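Local atomic coordinates of spike protein P1 (Pseudoalteromonas phage pm2, PDB entry 2VVE), a protein that serves as the receptor-binding spike at the fivefold vertices of the phage capsid. Residues A[25-30]-A[36-41]; A[103-108]-A[158-163]. All blocks are in the same frame, centred on the assembly; numbering follows the deposited sequence.

How the contacts relate
From the N terminus, the chain reaches contact 1 first. Strand 24-27 is followed by a short connection and strand 33-39, and the contact closes this small loop by joining the two facing sheets of the second jelly-roll domain. Contact 2 opens well after contact 1 has closed, so the two lie in series and neither nest nor cross. It closes a much longer loop, which includes strands 116-120 and 129-137, by seating helix 105-110 against the end of strand 151-160 in the following domain. The centres of contact 1 and contact 2 are about 38 Å apart. The chain finally returns through strand 245-253 to the sheet that holds strand 33-39.

Contact 1: residues A[25-30]-A[36-41]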
# COMPACT_ATOMS: atom_id res chain seq x y z
N GLU A 25 12.59 28.41 -4.88
CA GLU A 25 12.46 27.90 -6.23
C GLU A 25 12.90 26.43 -6.30
O GLU A 25 13.95 26.06 -5.78
CB GLU A 25 13.31 28.74 -7.16
CG GLU A 25 13.01 28.52 -8.61
CD GLU A 25 13.75 29.49 -9.49
OE1 GLU A 25 14.99 29.37 -9.56
OE2 GLU A 25 13.09 30.34 -10.12
N LEU A 26 12.06 25.59 -6.91
CA LEU A 26 12.41 24.19 -7.13
C LEU A 26 13.14 24.05 -8.47
O LEU A 26 14.17 23.38 -8.55
CB LEU A 26 11.15 23.31 -7.14
CG LEU A 26 11.40 21.82 -7.31
CD1 LEU A 26 11.95 21.24 -6.01
CD2 LEU A 26 10.13 21.13 -7.74
N LEU A 27 12.60 24.69 -9.50
CA LEU A 27 13.22 24.75 -10.82
C LEU A 27 13.22 26.18 -11.35
O LEU A 27 12.23 26.90 -11.19
CB LEU A 27 12.44 23.88 -11.81
CG LEU A 27 12.26 22.42 -11.43
CD1 LEU A 27 11.13 21.82 -12.26
CD2 LEU A 27 13.57 21.65 -11.58
N PRO A 28 14.32 26.58 -12.02
CA PRO A 28 14.39 27.92 -12.59
C PRO A 28 13.72 27.95 -13.97
O PRO A 28 13.46 26.90 -14.56
CB PRO A 28 15.90 28.16 -12.71
CG PRO A 28 16.47 26.79 -12.99
CD PRO A 28 15.55 25.80 -12.30
N GLU A 29 13.43 29.14 -14.49
CA GLU A 29 13.05 29.25 -15.90
C GLU A 29 14.24 28.79 -16.74
O GLU A 29 15.36 29.27 -16.56
CB GLU A 29 12.63 30.66 -16.29
CG GLU A 29 12.11 30.75 -17.74
CD GLU A 29 11.49 32.09 -18.09
OE1 GLU A 29 10.73 32.64 -17.26
OE2 GLU A 29 11.74 32.58 -19.21
N ASP A 30 13.98 27.85 -17.64
CA ASP A 30 15.03 27.23 -18.43
C ASP A 30 14.41 26.76 -19.74
O ASP A 30 13.72 25.73 -19.77
CB ASP A 30 15.65 26.08 -17.62
CG ASP A 30 16.71 25.32 -18.38
OD1 ASP A 30 16.92 25.57 -19.59
OD2 ASP A 30 17.32 24.43 -17.76
N ALA A 36 10.38 17.27 -16.06
CA ALA A 36 11.04 16.88 -14.82
C ALA A 36 10.17 15.83 -14.11
O ALA A 36 8.97 16.04 -13.93
CB ALA A 36 11.28 18.09 -13.93
N SER A 37 10.76 14.70 -13.75
CA SER A 37 10.09 13.73 -12.87
C SER A 37 10.71 13.85 -11.48
O SER A 37 11.92 13.70 -11.32
CB SER A 37 10.20 12.29 -13.41
OG SER A 37 9.19 11.42 -12.87
N ILE A 38 9.87 14.10 -10.48
CA ILE A 38 10.31 14.52 -9.16
C ILE A 38 9.71 13.62 -8.07
O ILE A 38 8.54 13.25 -8.14
CB ILE A 38 9.89 15.99 -8.90
CG1 ILE A 38 10.42 16.91 -10.02
CG2 ILE A 38 10.30 16.47 -7.49
CD1 ILE A 38 9.61 18.16 -10.21
N LYS A 39 10.51 13.30 -7.06
CA LYS A 39 10.00 12.62 -5.88
C LYS A 39 10.60 13.27 -4.65
O LYS A 39 11.82 13.37 -4.53
CB LYS A 39 10.31 11.12 -5.87
CG LYS A 39 9.65 10.36 -4.66
CD LYS A 39 10.14 8.92 -4.50
CE LYS A 39 9.71 8.05 -5.69
NZ LYS A 39 10.14 6.63 -5.56
N SER A 40 9.72 13.70 -3.74
CA SER A 40 10.14 14.33 -2.48
C SER A 40 9.96 13.34 -1.33
O SER A 40 8.94 12.65 -1.28
CB SER A 40 9.32 15.59 -2.21
OG SER A 40 9.65 16.17 -0.96
N PRO A 41 10.93 13.28 -0.39
CA PRO A 41 10.79 12.37 0.73
C PRO A 41 9.87 12.92 1.82
O PRO A 41 9.59 12.22 2.79
CB PRO A 41 12.23 12.26 1.26
CG PRO A 41 12.82 13.60 0.98
CD PRO A 41 12.20 14.05 -0.33
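Leu26 and Leu27 reach from one sheet to the other, to Ile38 and Ala36, and only carbon meets carbon across the contact. Leu26 and Ile38 approach tip to tip, with Leu26 CD2 3.9 Å from Ile38 CD1. Ile38 has CG1 anti to its carbonyl carbon (chi1 -55°), and its extended chain carries CD1 out to the leucines. Leu27 sends CD1 to the CB of Ala36 at 4.1 Å and passes Ile38 CD1 more loosely, at 4.5 Å.

Residue size fits the spacing. Where two branched side chains meet, Leu26 CA and Ile38 CA stand 10.1 Å apart; where the partner is only a methyl, Leu27 CA and Ala36 CA are 9.1 Å apart. All four residues are buried, which suits their wholly apolar side chains.

A classic beta bulge, in which both Leu26 and Leu27 hydrogen-bond through the backbone to Val78, is consistent with two consecutive leucines turning inward. The chain also turns a corner at Leu26.

Ser37 OG bonds to Glu69 and Gln71, and Lys39 NZ forms a salt bridge to Glu65 of a second subunit.

The contact thus spans the core of a jelly-roll sandwich. Strand 24-27 is an outermost strand, within this chain, of one sheet, beside 78-81, whereas 33-39 runs between 69-72 and 245-253 in the other. Phe70, Ile72 and Ile249 add to the apolar surroundings of Ile38, Met251 packs on Leu27, and Tyr80 lies against Leu26.

Contact 2: residues A[103-108]-A[158-163]; sequences EGRTAL and YITEGD
Thr160 OG1 is gripped by two hydrogen bonds while the methyl of the same side chain meets Arg105 of the helix. The hydroxyl donates to Gly162 O, with Thr160 OG1 and Gly162 O 2.9 Å apart; it approaches at a C=O...O angle of 144°, tilted out of the carbonyl plane. It also receives the backbone N-H of Arg203 from strand 200-208. With chi1 at 57°, OG1 lies between the backbone N and the carbonyl carbon, which leaves CG2 to face the helix. Threonine suits this place because one branch ties down the turn at the strand's end and the other offers an apolar surface.

Arg105 brings its aliphatic part to that methyl. The two side chains cross at a slant, with Arg105 CD 4.0 Å from Thr160 CG2. Arg105 is extended until it bends at chi3, and its polar end finds other partners: NE bonds to Thr166 O and NH1 forms a salt bridge with Glu109.

Nearly one turn later, Leu108 meets Tyr158 at about a right angle. Its CD2 lies 3.7 Å from Tyr158 CD2, at the ring's edge and near the ring plane. The phenol reaches past this contact, and its OH bonds to Ala100 O.

Gly104 occupies the N-cap position, and its carbonyl O receives the N-H of Leu108 (Leu108 N to Gly104 O, 3.3 Å). Its positive phi suits glycine, since at these backbone angles a CB would press on the preceding carbonyl O.

No hydrogen bond joins residues 103-108 to residues 158-163. Chemically, the seat is made of methyls, methylenes and a ring edge, while the polar ends of Thr160, Arg105 and Tyr158 are held by partners that do not cross this contact, which probably helps hold the packing surfaces in place.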
# COMPACT_ATOMS: atom_id res chain seq x y z
N GLU A 103 25.66 1.06 28.61
CA GLU A 103 25.12 -0.27 28.90
C GLU A 103 24.43 -0.86 27.66
O GLU A 103 23.89 -1.98 27.69
CB GLU A 103 24.13 -0.17 30.06
CG GLU A 103 24.75 0.32 31.38
CD GLU A 103 25.35 -0.79 32.22
OE1 GLU A 103 25.80 -1.81 31.65
OE2 GLU A 103 25.37 -0.63 33.46
N GLY A 104 24.46 -0.09 26.58
CA GLY A 104 23.83 -0.52 25.34
C GLY A 104 22.40 -0.04 25.20
O GLY A 104 21.78 0.36 26.18
N ARG A 105 21.90 -0.10 23.98
CA ARG A 105 20.59 0.46 23.64
C ARG A 105 19.43 -0.15 24.46
O ARG A 105 18.61 0.58 25.02
CB ARG A 105 20.32 0.27 22.15
CG ARG A 105 19.05 0.93 21.69
CD ARG A 105 18.62 0.42 20.29
NE ARG A 105 18.37 -1.01 20.25
CZ ARG A 105 17.28 -1.62 20.70
NH1 ARG A 105 16.29 -0.93 21.26
NH2 ARG A 105 17.17 -2.94 20.60
N THR A 106 19.37 -1.48 24.50
CA THR A 106 18.29 -2.16 25.20
C THR A 106 18.20 -1.72 26.67
O THR A 106 17.11 -1.43 27.17
CB THR A 106 18.43 -3.70 25.09
OG1 THR A 106 18.36 -4.05 23.70
CG2 THR A 106 17.32 -4.41 25.85
N ALA A 107 19.35 -1.62 27.33
CA ALA A 107 19.39 -1.30 28.77
C ALA A 107 18.90 0.13 29.02
O ALA A 107 18.17 0.39 29.98
CB ALA A 107 20.79 -1.51 29.31
N LEU A 108 19.28 1.05 28.14
CA LEU A 108 18.91 2.46 28.31
C LEU A 108 17.40 2.64 28.11
O LEU A 108 16.74 3.34 28.89
CB LEU A 108 19.74 3.37 27.40
CG LEU A 108 20.95 3.98 28.11
CD1 LEU A 108 21.96 2.93 28.65
CD2 LEU A 108 21.68 5.04 27.26
N TYR A 158 24.88 9.22 23.45
CA TYR A 158 25.17 7.82 23.13
C TYR A 158 24.39 7.49 21.85
O TYR A 158 23.16 7.58 21.85
CB TYR A 158 24.72 6.88 24.25
CG TYR A 158 25.52 6.94 25.54
CD1 TYR A 158 26.70 7.69 25.65
CD2 TYR A 158 25.08 6.24 26.65
CE1 TYR A 158 27.41 7.73 26.85
CE2 TYR A 158 25.78 6.27 27.83
CZ TYR A 158 26.94 7.00 27.94
OH TYR A 158 27.60 6.97 29.16
N ILE A 159 25.09 7.11 20.79
CA ILE A 159 24.46 6.91 19.48
C ILE A 159 24.72 5.49 18.97
O ILE A 159 25.85 5.00 19.01
CB ILE A 159 24.95 7.95 18.44
CG1 ILE A 159 24.85 9.38 19.01
CG2 ILE A 159 24.17 7.80 17.11
CD1 ILE A 159 25.25 10.49 18.02
N THR A 160 23.68 4.83 18.45
CA THR A 160 23.88 3.49 17.88
C THR A 160 24.82 3.60 16.66
O THR A 160 24.68 4.51 15.85
CB THR A 160 22.55 2.81 17.48
OG1 THR A 160 21.85 3.64 16.55
CG2 THR A 160 21.64 2.58 18.71
N GLU A 161 25.80 2.70 16.55
CA GLU A 161 26.70 2.73 15.39
C GLU A 161 26.04 2.05 14.20
O GLU A 161 26.27 2.43 13.04
CB GLU A 161 28.06 2.08 15.69
CG GLU A 161 29.10 2.35 14.59
CD GLU A 161 30.52 2.08 15.02
OE1 GLU A 161 30.83 0.91 15.36
OE2 GLU A 161 31.34 3.03 15.01
N GLY A 162 25.25 1.03 14.48
CA GLY A 162 24.32 0.49 13.49
C GLY A 162 23.00 1.22 13.64
O GLY A 162 22.93 2.31 14.22
N ASP A 163 21.93 0.60 13.15
CA ASP A 163 20.61 1.22 13.19
C ASP A 163 19.94 1.05 14.56
O ASP A 163 20.57 0.58 15.51
CB ASP A 163 19.72 0.71 12.05
CG ASP A 163 19.52 -0.79 12.08
OD1 ASP A 163 19.79 -1.43 13.11
OD2 ASP A 163 19.07 -1.34 11.05